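Local coordinates for DUF1780 domain-containing protein (Pseudomonas aeruginosa, PDB 1Y0K) that is of unknown function but, as a member of the PD-(D/E)XK clan, is a putative endonuclease whose activity remains to be established, at residues W32-F37 / L141-V145; L122-A126 / E163-W169; G168-L172 / F184-P190; G176-V182 / L197-F203. All coordinates share one frame. Residue numbers count along the deposited sequence, not the author numbering.

Contact 1: residues W32-F37 / L141-V145; sequences WVCQRF and LLAFV
Helix 32-37, part of the longer helix 26-40, crosses strand 141-145 almost at right angles (91°), with 9.3 Å between the two axes, so one helical turn sits over alternate strand residues. Leu142 and Phe144 are the knobs on the strand, both turned toward the helix; the nearest CA pairs are Val33-Phe144 at 6.6 Å and Cys34-Leu142 at 7.8 Å. Leu142 (chi1 t, chi2 p) fills a hollow formed by Val33, Cys34 and Phe37. Leu142 CD2 lies 3.8 Å from Val33 CG1 and 4.0 Å from Cys34 SG, while Leu142 CD1 makes a CH-pi contact 3.7 Å above the centroid of the Phe37 ring. Two residues on, Phe144 (chi1 t) enters the space beside Val33 and Trp32: Phe144 CB is 3.8 Å from Val33 CG2, and the Phe144 face takes the edge of Trp32 in an offset edge-to-face pair, six-membered ring of Trp32 and Phe144 ring with centroids 5.2 Å apart, planes at 63°, Trp32 CZ3 to Phe144 CE1 3.5 Å. Trp32 (chi1 t) leaves the helix sideways and also meets the ring of Phe20. No hydrogen bond links the segments; the fit is purely apolar, a helix laid across an inner strand of the mixed sheet, as in the alpha/beta core of PD-(D/E)XK folds.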
# COMPACT_ATOMS: atom_id res chain seq x y z
N TRP A 32 -9.83 2.44 5.80
CA TRP A 32 -9.41 3.77 5.36
C TRP A 32 -8.30 3.62 4.31
O TRP A 32 -8.34 4.28 3.29
CB TRP A 32 -8.94 4.59 6.57
CG TRP A 32 -8.33 5.96 6.28
CD1 TRP A 32 -8.97 7.16 6.28
CD2 TRP A 32 -6.95 6.23 6.01
NE1 TRP A 32 -8.08 8.18 5.99
CE2 TRP A 32 -6.83 7.63 5.83
CE3 TRP A 32 -5.80 5.43 5.89
CZ2 TRP A 32 -5.60 8.25 5.53
CZ3 TRP A 32 -4.57 6.04 5.60
CH2 TRP A 32 -4.48 7.45 5.43
N VAL A 33 -7.33 2.74 4.55
CA VAL A 33 -6.25 2.50 3.58
C VAL A 33 -6.83 2.04 2.23
O VAL A 33 -6.45 2.54 1.16
CB VAL A 33 -5.22 1.47 4.09
CG1 VAL A 33 -4.25 1.08 2.98
CG2 VAL A 33 -4.44 2.06 5.27
N CYS A 34 -7.75 1.08 2.29
CA CYS A 34 -8.41 0.58 1.08
C CYS A 34 -9.12 1.72 0.35
O CYS A 34 -9.02 1.83 -0.86
CB CYS A 34 -9.38 -0.55 1.43
SG CYS A 34 -8.54 -2.03 2.05
N GLN A 35 -9.85 2.56 1.08
CA GLN A 35 -10.54 3.68 0.43
C GLN A 35 -9.56 4.63 -0.26
O GLN A 35 -9.80 5.03 -1.40
CB GLN A 35 -11.39 4.46 1.42
CG GLN A 35 -12.69 3.76 1.79
CD GLN A 35 -13.58 4.66 2.62
OE1 GLN A 35 -13.89 5.79 2.23
NE2 GLN A 35 -13.98 4.18 3.77
N ARG A 36 -8.47 4.97 0.41
CA ARG A 36 -7.45 5.87 -0.17
C ARG A 36 -6.87 5.28 -1.46
O ARG A 36 -6.65 5.98 -2.45
CB ARG A 36 -6.32 6.17 0.83
CG ARG A 36 -6.75 6.90 2.14
CD ARG A 36 -7.46 8.28 1.92
NE ARG A 36 -8.86 8.22 1.46
CZ ARG A 36 -9.90 7.81 2.18
NH1 ARG A 36 -11.12 7.83 1.65
NH2 ARG A 36 -9.76 7.36 3.42
N PHE A 37 -6.63 3.97 -1.43
CA PHE A 37 -6.09 3.25 -2.60
C PHE A 37 -7.08 3.26 -3.76
O PHE A 37 -6.71 3.56 -4.90
CB PHE A 37 -5.75 1.81 -2.16
CG PHE A 37 -5.26 0.92 -3.26
CD1 PHE A 37 -4.09 1.22 -3.96
CD2 PHE A 37 -5.93 -0.27 -3.54
CE1 PHE A 37 -3.62 0.36 -4.95
CE2 PHE A 37 -5.47 -1.13 -4.54
CZ PHE A 37 -4.30 -0.81 -5.24
N LEU A 141 -2.26 -8.13 -1.30
CA LEU A 141 -1.53 -7.37 -0.29
C LEU A 141 -1.57 -5.89 -0.62
O LEU A 141 -1.43 -5.50 -1.78
CB LEU A 141 -0.08 -7.86 -0.17
CG LEU A 141 0.15 -9.12 0.69
CD1 LEU A 141 0.31 -8.74 2.13
CD2 LEU A 141 -0.95 -10.19 0.56
N LEU A 142 -1.77 -5.07 0.41
CA LEU A 142 -1.86 -3.62 0.25
C LEU A 142 -1.09 -2.94 1.37
O LEU A 142 -1.49 -2.99 2.54
CB LEU A 142 -3.32 -3.15 0.26
CG LEU A 142 -3.57 -1.65 0.11
CD1 LEU A 142 -2.97 -1.12 -1.21
CD2 LEU A 142 -5.08 -1.35 0.18
N ALA A 143 0.04 -2.32 1.02
CA ALA A 143 0.90 -1.65 2.00
C ALA A 143 0.56 -0.18 2.03
O ALA A 143 0.54 0.47 0.97
CB ALA A 143 2.38 -1.81 1.61
N PHE A 144 0.32 0.37 3.23
CA PHE A 144 0.29 1.83 3.38
C PHE A 144 1.68 2.27 3.81
O PHE A 144 2.16 1.91 4.89
CB PHE A 144 -0.77 2.29 4.39
CG PHE A 144 -0.84 3.79 4.52
CD1 PHE A 144 -1.61 4.53 3.62
CD2 PHE A 144 -0.13 4.45 5.51
CE1 PHE A 144 -1.68 5.92 3.71
CE2 PHE A 144 -0.19 5.86 5.61
CZ PHE A 144 -0.96 6.58 4.70
N VAL A 145 2.34 3.00 2.92
CA VAL A 145 3.73 3.38 3.08
C VAL A 145 3.84 4.88 3.40
O VAL A 145 3.42 5.74 2.60
CB VAL A 145 4.57 3.02 1.82
CG1 VAL A 145 6.06 3.28 2.08
CG2 VAL A 145 4.36 1.56 1.44

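Contact 2: residues L122-A126 / E163-W169; sequences LRKKA and EYLRQGW
Arg123 and Glu163 join helices 119-132 and 162-166 through a bidentate salt bridge: Arg123 NE donates to Glu163 OE2 at 2.6 Å and Arg123 NH2 to Glu163 OE1 at 3.0 Å. Both side chains are extended, Arg123 m-t-t and Glu163 t-t. Within 163-169, Trp169 NE1 donates to Gln167 OE1 at 2.9 Å, holding the indole beside the helix end. Gly168 leaves the helical conformation there with phi 94°, backbone angles that call for glycine, and Trp169 turns back toward 122-126. The closest CA pairs are Ala126-Gln167, 6.1 Å, and Leu122-Tyr164, 7.5 Å. Leu122 (chi1 m, chi2 t) places CD1 over the Tyr164 ring in a CH-pi contact, 3.7 Å from its centroid; Leu122 CD2 packs on the indole, 4.2 Å from Trp169 CE2. Ala126 CB reaches Trp169 CZ2 at 3.9 Å and Gln167 CG at 4.0 Å, and Lys125 CB lies 3.9 Å from Trp169 CH2. The polar ends of Lys125 and Tyr164 go to Glu68 and to the Gln115 carbonyl. A charged pair near the surface thus gives way inward to apolar and aromatic packing, so helix 119-132 is tied to 162-166 and the loop after it by charge outside, and by apolar packing around one internal hydrogen bond beneath.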
# COMPACT_ATOMS: atom_id res chain seq x y z
N LEU A 122 6.56 -8.54 4.79
CA LEU A 122 6.12 -9.55 3.83
C LEU A 122 6.74 -10.93 4.10
O LEU A 122 6.05 -11.94 3.97
CB LEU A 122 6.34 -9.11 2.39
CG LEU A 122 5.35 -8.02 1.92
CD1 LEU A 122 5.69 -7.58 0.52
CD2 LEU A 122 3.88 -8.52 1.95
N ARG A 123 8.01 -10.96 4.49
CA ARG A 123 8.68 -12.22 4.87
C ARG A 123 8.01 -12.88 6.08
O ARG A 123 7.79 -14.10 6.08
CB ARG A 123 10.17 -11.99 5.16
CG ARG A 123 10.97 -11.63 3.90
CD ARG A 123 12.38 -11.16 4.23
NE ARG A 123 13.06 -10.64 3.04
CZ ARG A 123 13.97 -9.67 3.06
NH1 ARG A 123 14.33 -9.10 4.20
NH2 ARG A 123 14.51 -9.26 1.92
N LYS A 124 7.69 -12.08 7.09
CA LYS A 124 7.04 -12.57 8.31
C LYS A 124 5.66 -13.12 7.99
O LYS A 124 5.29 -14.22 8.46
CB LYS A 124 6.93 -11.48 9.36
CG LYS A 124 8.24 -11.04 10.01
CD LYS A 124 7.97 -9.96 11.06
CE LYS A 124 9.25 -9.53 11.79
NZ LYS A 124 9.71 -10.53 12.80
N LYS A 125 4.89 -12.38 7.20
CA LYS A 125 3.56 -12.86 6.78
C LYS A 125 3.63 -14.14 5.97
O LYS A 125 2.91 -15.11 6.26
CB LYS A 125 2.83 -11.80 5.94
CG LYS A 125 2.32 -10.61 6.69
CD LYS A 125 1.42 -9.80 5.76
CE LYS A 125 0.80 -8.60 6.45
NZ LYS A 125 -0.14 -8.99 7.54
N ALA A 126 4.49 -14.17 4.95
CA ALA A 126 4.65 -15.35 4.13
C ALA A 126 4.96 -16.57 5.02
O ALA A 126 4.36 -17.63 4.85
CB ALA A 126 5.74 -15.14 3.10
N GLU A 163 11.05 -11.11 -5.27
CA GLU A 163 10.95 -11.77 -3.98
C GLU A 163 9.49 -11.89 -3.58
O GLU A 163 9.07 -12.89 -3.02
CB GLU A 163 11.74 -11.04 -2.89
CG GLU A 163 11.81 -11.85 -1.59
CD GLU A 163 12.46 -11.13 -0.42
OE1 GLU A 163 13.22 -10.16 -0.62
OE2 GLU A 163 12.22 -11.57 0.72
N TYR A 164 8.71 -10.85 -3.88
CA TYR A 164 7.33 -10.82 -3.43
C TYR A 164 6.45 -11.70 -4.31
O TYR A 164 5.53 -12.36 -3.82
CB TYR A 164 6.81 -9.37 -3.36
CG TYR A 164 7.71 -8.43 -2.58
CD1 TYR A 164 8.47 -8.88 -1.48
CD2 TYR A 164 7.82 -7.10 -2.94
CE1 TYR A 164 9.31 -8.01 -0.77
CE2 TYR A 164 8.65 -6.22 -2.24
CZ TYR A 164 9.39 -6.68 -1.17
OH TYR A 164 10.21 -5.80 -0.50
N LEU A 165 6.75 -11.73 -5.60
CA LEU A 165 6.13 -12.69 -6.52
C LEU A 165 6.34 -14.12 -6.02
O LEU A 165 5.39 -14.91 -5.95
CB LEU A 165 6.69 -12.55 -7.93
CG LEU A 165 6.17 -11.39 -8.79
CD1 LEU A 165 7.12 -11.12 -9.96
CD2 LEU A 165 4.77 -11.69 -9.30
N ARG A 166 7.58 -14.44 -5.64
CA ARG A 166 7.91 -15.78 -5.14
C ARG A 166 7.18 -16.17 -3.84
O ARG A 166 7.02 -17.36 -3.55
CB ARG A 166 9.43 -15.96 -5.01
CG ARG A 166 10.13 -16.10 -6.37
CD ARG A 166 11.51 -16.76 -6.25
NE ARG A 166 12.49 -15.87 -5.63
CZ ARG A 166 13.26 -15.01 -6.29
NH1 ARG A 166 13.18 -14.91 -7.62
NH2 ARG A 166 14.11 -14.25 -5.62
N GLN A 167 6.73 -15.19 -3.07
CA GLN A 167 5.99 -15.46 -1.82
C GLN A 167 4.56 -15.97 -2.05
O GLN A 167 3.92 -16.49 -1.12
CB GLN A 167 5.99 -14.22 -0.91
CG GLN A 167 7.37 -13.90 -0.30
CD GLN A 167 7.45 -12.51 0.32
OE1 GLN A 167 6.59 -11.65 0.08
NE2 GLN A 167 8.50 -12.28 1.13
N GLY A 168 4.07 -15.80 -3.28
CA GLY A 168 2.82 -16.42 -3.73
C GLY A 168 1.54 -15.62 -3.62
O GLY A 168 0.46 -16.14 -3.93
N TRP A 169 1.63 -14.36 -3.19
CA TRP A 169 0.45 -13.48 -3.13
C TRP A 169 -0.24 -13.34 -4.48
O TRP A 169 0.41 -13.39 -5.53
CB TRP A 169 0.83 -12.06 -2.65
CG TRP A 169 1.84 -12.02 -1.56
CD1 TRP A 169 3.12 -11.52 -1.63
CD2 TRP A 169 1.67 -12.53 -0.23
NE1 TRP A 169 3.74 -11.67 -0.41
CE2 TRP A 169 2.89 -12.29 0.46
CE3 TRP A 169 0.62 -13.16 0.45
CZ2 TRP A 169 3.07 -12.65 1.79
CZ3 TRP A 169 0.81 -13.52 1.77
CH2 TRP A 169 2.03 -13.26 2.42

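Contact 3: residues G168-L172 / F184-P190; sequences GWRSL and FAHSGAP
Phe184 (chi1 p) folds its ring against the backbone of the partner strand, one face over Leu172 N and Ser171 C; Phe184 CE2 lies 3.6 Å from Leu172 CB, CE1 is 3.3 Å from Trp169 O, and CZ is 4.1 Å from Trp169 CB. Leu172 and Phe184 form an antiparallel hydrogen-bonded pair, Leu172 N to Phe184 O 3.0 Å and Phe184 N to Leu172 O 3.3 Å. Ser171 and Ala185 form the adjoining non-hydrogen-bonded pair, CA atoms 4.0 Å apart, their side chains on the face opposite those of Leu172 and Phe184. This is the open end of the beta hairpin 171-175/179-185, and past it His186 N still donates to Arg170 O (2.8 Å). A type I turn, His186 to Ala189, then leads to Pro190, the N-cap of helix 191-194. Arg170 (t-t-p) runs along this turn, Arg170 CG 4.0 Å from Ala189 CB and NH2 3.7 Å from Pro190 CD, while its guanidinium forms a salt bridge with Asp140, which also hydrogen-bonds Ser171. A water bridges Trp169 O (2.8 Å) and His186 NE2 (2.7 Å).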
# COMPACT_ATOMS: atom_id res chain seq x y z
N GLY A 168 4.07 -15.80 -3.28
CA GLY A 168 2.82 -16.42 -3.73
C GLY A 168 1.54 -15.62 -3.62
O GLY A 168 0.46 -16.14 -3.93
N TRP A 169 1.63 -14.36 -3.19
CA TRP A 169 0.45 -13.48 -3.13
C TRP A 169 -0.24 -13.34 -4.48
O TRP A 169 0.41 -13.39 -5.53
CB TRP A 169 0.83 -12.06 -2.65
CG TRP A 169 1.84 -12.02 -1.56
CD1 TRP A 169 3.12 -11.52 -1.63
CD2 TRP A 169 1.67 -12.53 -0.23
NE1 TRP A 169 3.74 -11.67 -0.41
CE2 TRP A 169 2.89 -12.29 0.46
CE3 TRP A 169 0.62 -13.16 0.45
CZ2 TRP A 169 3.07 -12.65 1.79
CZ3 TRP A 169 0.81 -13.52 1.77
CH2 TRP A 169 2.03 -13.26 2.42
N ARG A 170 -1.56 -13.11 -4.47
CA ARG A 170 -2.28 -12.87 -5.71
C ARG A 170 -1.91 -11.53 -6.35
O ARG A 170 -1.83 -11.40 -7.58
CB ARG A 170 -3.79 -12.92 -5.48
CG ARG A 170 -4.56 -12.85 -6.80
CD ARG A 170 -5.99 -13.26 -6.64
NE ARG A 170 -6.76 -12.31 -5.85
CZ ARG A 170 -8.03 -12.50 -5.53
NH1 ARG A 170 -8.65 -13.61 -5.94
NH2 ARG A 170 -8.69 -11.61 -4.80
N SER A 171 -1.68 -10.54 -5.51
CA SER A 171 -1.33 -9.19 -5.95
C SER A 171 -0.65 -8.45 -4.80
O SER A 171 -0.75 -8.86 -3.63
CB SER A 171 -2.57 -8.42 -6.44
OG SER A 171 -3.42 -8.04 -5.36
N LEU A 172 0.05 -7.37 -5.14
CA LEU A 172 0.70 -6.54 -4.14
C LEU A 172 0.63 -5.13 -4.66
O LEU A 172 1.00 -4.87 -5.81
CB LEU A 172 2.15 -6.94 -3.93
CG LEU A 172 3.03 -6.05 -3.03
CD1 LEU A 172 2.48 -5.96 -1.60
CD2 LEU A 172 4.45 -6.56 -3.02
N PHE A 184 2.21 -5.86 -8.67
CA PHE A 184 1.89 -6.99 -9.53
C PHE A 184 0.49 -7.49 -9.22
O PHE A 184 -0.04 -7.25 -8.14
CB PHE A 184 2.92 -8.13 -9.42
CG PHE A 184 2.88 -8.91 -8.12
CD1 PHE A 184 1.98 -9.96 -7.93
CD2 PHE A 184 3.80 -8.65 -7.10
CE1 PHE A 184 1.96 -10.70 -6.75
CE2 PHE A 184 3.81 -9.38 -5.92
CZ PHE A 184 2.89 -10.41 -5.74
N ALA A 185 -0.12 -8.17 -10.19
CA ALA A 185 -1.43 -8.77 -9.97
C ALA A 185 -1.59 -9.92 -10.94
O ALA A 185 -1.44 -9.74 -12.16
CB ALA A 185 -2.52 -7.75 -10.17
N HIS A 186 -1.85 -11.11 -10.39
CA HIS A 186 -2.02 -12.31 -11.21
C HIS A 186 -3.34 -12.29 -11.96
O HIS A 186 -4.25 -11.54 -11.62
CB HIS A 186 -1.92 -13.57 -10.36
CG HIS A 186 -0.52 -13.93 -9.97
ND1 HIS A 186 0.33 -14.64 -10.80
CD2 HIS A 186 0.16 -13.71 -8.82
CE1 HIS A 186 1.48 -14.82 -10.18
NE2 HIS A 186 1.41 -14.27 -8.98
N SER A 187 -3.46 -13.15 -12.96
CA SER A 187 -4.65 -13.20 -13.82
C SER A 187 -5.97 -13.30 -13.06
O SER A 187 -7.00 -12.78 -13.51
CB SER A 187 -4.52 -14.33 -14.84
OG SER A 187 -4.52 -15.59 -14.20
N GLY A 188 -5.95 -13.96 -11.90
CA GLY A 188 -7.14 -14.11 -11.05
C GLY A 188 -7.51 -12.92 -10.19
O GLY A 188 -8.59 -12.89 -9.59
N ALA A 189 -6.63 -11.92 -10.12
CA ALA A 189 -6.86 -10.71 -9.33
C ALA A 189 -8.00 -9.89 -9.94
O ALA A 189 -8.22 -9.95 -11.15
CB ALA A 189 -5.58 -9.88 -9.24
N PRO A 190 -8.74 -9.15 -9.09
CA PRO A 190 -9.76 -8.22 -9.58
C PRO A 190 -9.27 -7.39 -10.75
O PRO A 190 -8.11 -6.97 -10.80
CB PRO A 190 -9.99 -7.32 -8.37
CG PRO A 190 -9.81 -8.23 -7.22
CD PRO A 190 -8.70 -9.17 -7.61
O HOH W 1 2.75 -14.44 -6.62

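Contact 4: residues G176-V182 / L197-F203; sequences GPTFARV and LGRSILF
Segments 176-182 and 197-203 run antiparallel, and their pairing adds the short strand 201-202 to the edge of the seven-stranded mixed sheet beside strand 179-185. Phe179-Leu202 is a non-hydrogen-bonded pair (CA atoms 4.5 Å apart), Ala180-Ile201 a hydrogen-bonded one (5.1 Å). Ala180 N donates to Ile201 O at 3.0 Å, Ile201 N to Ala180 O at 2.8 Å, and Phe203 N to Thr178 O at 2.9 Å; Phe179 CA adds a CA-H...O contact to Ile201 O at 2.9 Å. Toward Leu197 the chains part enough for waters to replace direct bonds: one links Val182 N and Arg199 O, both at 2.8 Å, another Val182 O (2.7 Å) and Gly198 N (2.8 Å). Gly198 has phi 88°, which favours glycine. At the other end a third water donates to both Thr178 O (2.9 Å) and Phe203 O (2.8 Å). Among the side chains, Phe203 (chi1 m) turns back over the other segment, Phe203 CD1 3.4 Å from Pro177 O and CE1 3.7 Å from Gly176 O, and touches Ala40 of helix 26-40. Val182 CG1 meets Leu197 CD2 at 3.7 Å. Arg181, extended through chi3 (t-t-t), reaches across to 197-203, where Arg181 NH1 donates to Ser200 OG at 3.1 Å.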
# COMPACT_ATOMS: atom_id res chain seq x y z
N GLY A 176 0.41 5.58 -0.37
CA GLY A 176 0.85 6.47 0.69
C GLY A 176 0.36 7.87 0.36
O GLY A 176 -0.32 8.07 -0.63
N PRO A 177 0.72 8.85 1.20
CA PRO A 177 0.25 10.20 0.92
C PRO A 177 0.73 10.73 -0.44
O PRO A 177 0.04 11.56 -1.05
CB PRO A 177 0.82 11.02 2.09
CG PRO A 177 1.05 9.99 3.20
CD PRO A 177 1.50 8.77 2.45
N THR A 178 1.86 10.24 -0.94
CA THR A 178 2.42 10.79 -2.19
C THR A 178 2.11 10.01 -3.46
O THR A 178 2.28 10.54 -4.56
CB THR A 178 3.94 10.97 -2.12
OG1 THR A 178 4.56 9.69 -1.91
CG2 THR A 178 4.32 11.90 -0.96
N PHE A 179 1.68 8.75 -3.34
CA PHE A 179 1.54 7.91 -4.54
C PHE A 179 0.78 6.63 -4.27
O PHE A 179 0.55 6.26 -3.12
CB PHE A 179 2.93 7.56 -5.10
CG PHE A 179 3.58 6.39 -4.42
CD1 PHE A 179 3.60 5.14 -5.03
CD2 PHE A 179 4.14 6.53 -3.15
CE1 PHE A 179 4.19 4.04 -4.41
CE2 PHE A 179 4.74 5.43 -2.51
CZ PHE A 179 4.76 4.19 -3.14
N ALA A 180 0.38 5.96 -5.35
CA ALA A 180 -0.13 4.58 -5.29
C ALA A 180 0.41 3.82 -6.49
O ALA A 180 0.67 4.40 -7.56
CB ALA A 180 -1.64 4.58 -5.29
N ARG A 181 0.63 2.52 -6.31
CA ARG A 181 1.08 1.68 -7.40
C ARG A 181 0.67 0.24 -7.15
O ARG A 181 0.83 -0.27 -6.04
CB ARG A 181 2.60 1.76 -7.56
CG ARG A 181 3.15 0.88 -8.67
CD ARG A 181 4.68 0.99 -8.76
NE ARG A 181 5.22 0.07 -9.76
CZ ARG A 181 5.41 0.38 -11.05
NH1 ARG A 181 5.15 1.60 -11.50
NH2 ARG A 181 5.89 -0.54 -11.88
N VAL A 182 0.13 -0.40 -8.19
CA VAL A 182 -0.05 -1.85 -8.17
C VAL A 182 1.28 -2.45 -8.65
O VAL A 182 1.70 -2.22 -9.80
CB VAL A 182 -1.21 -2.28 -9.11
CG1 VAL A 182 -1.35 -3.81 -9.15
CG2 VAL A 182 -2.53 -1.62 -8.67
N LEU A 197 -1.66 -1.95 -13.71
CA LEU A 197 -0.27 -2.34 -13.84
C LEU A 197 0.49 -1.38 -14.76
O LEU A 197 -0.07 -0.85 -15.69
CB LEU A 197 -0.15 -3.76 -14.37
CG LEU A 197 -0.65 -4.86 -13.44
CD1 LEU A 197 -0.76 -6.18 -14.19
CD2 LEU A 197 0.27 -4.98 -12.23
N GLY A 198 1.77 -1.19 -14.48
CA GLY A 198 2.67 -0.50 -15.39
C GLY A 198 2.71 1.01 -15.22
O GLY A 198 3.15 1.72 -16.10
N ARG A 199 2.23 1.48 -14.08
CA ARG A 199 2.04 2.90 -13.86
C ARG A 199 2.08 3.21 -12.39
O ARG A 199 1.79 2.36 -11.58
CB ARG A 199 0.74 3.40 -14.48
CG ARG A 199 -0.51 3.20 -13.66
CD ARG A 199 -1.81 3.30 -14.46
NE ARG A 199 -2.79 4.18 -13.85
CZ ARG A 199 -3.93 4.55 -14.41
NH1 ARG A 199 -4.77 5.38 -13.79
NH2 ARG A 199 -4.25 4.09 -15.59
N SER A 200 2.45 4.43 -12.07
CA SER A 200 2.36 4.94 -10.71
C SER A 200 1.46 6.17 -10.72
O SER A 200 1.46 6.94 -11.66
CB SER A 200 3.75 5.30 -10.20
OG SER A 200 4.53 4.15 -9.94
N ILE A 201 0.68 6.31 -9.65
CA ILE A 201 -0.11 7.52 -9.48
C ILE A 201 0.54 8.48 -8.49
O ILE A 201 0.76 8.14 -7.33
CB ILE A 201 -1.54 7.17 -9.01
CG1 ILE A 201 -2.08 5.98 -9.80
CG2 ILE A 201 -2.46 8.37 -9.15
CD1 ILE A 201 -2.12 6.20 -11.29
N LEU A 202 0.84 9.68 -8.95
CA LEU A 202 1.48 10.65 -8.09
C LEU A 202 0.48 11.70 -7.65
O LEU A 202 -0.10 12.37 -8.48
CB LEU A 202 2.62 11.33 -8.81
CG LEU A 202 4.00 10.70 -8.77
CD1 LEU A 202 3.97 9.27 -9.23
CD2 LEU A 202 4.98 11.54 -9.58
N PHE A 203 0.33 11.84 -6.34
CA PHE A 203 -0.56 12.82 -5.79
C PHE A 203 0.11 14.16 -5.63
O PHE A 203 1.20 14.25 -5.08
CB PHE A 203 -1.07 12.38 -4.43
CG PHE A 203 -1.86 11.13 -4.47
CD1 PHE A 203 -1.54 10.07 -3.67
CD2 PHE A 203 -2.94 11.01 -5.30
CE1 PHE A 203 -2.26 8.92 -3.69
CE2 PHE A 203 -3.66 9.86 -5.32
CZ PHE A 203 -3.31 8.82 -4.51
O HOH W 2 3.60 12.88 -5.57
O HOH W 3 -0.43 1.20 -10.39
O HOH W 4 3.04 -2.21 -12.18

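Contacts 1, 3 and 4 share the mixed sheet: strand 140-146 neighbours 171-175, which pairs with 179-185, which in turn pairs with the outermost strand 201-202. Contact 1 lies about 5 Å from the chain centre; the centres of contacts 4, 3 and 2 lie about 11, 16 and 18 Å from that of contact 1. Contact 1 closes before contacts 3 and 4 open, and contact 3 begins on Gly168 and Trp169, where contact 2 ends, so the loop leaving helix 162-166 passes directly into the hairpin. Leu141 packs on Leu122 and Trp169, and Phe37 on Val182. Contacts 1 and 2 alternate along the chain, as do 3 and 4, so sequence-distant elements interlock around one sheet with helices 26-40 and 119-132 packed against it.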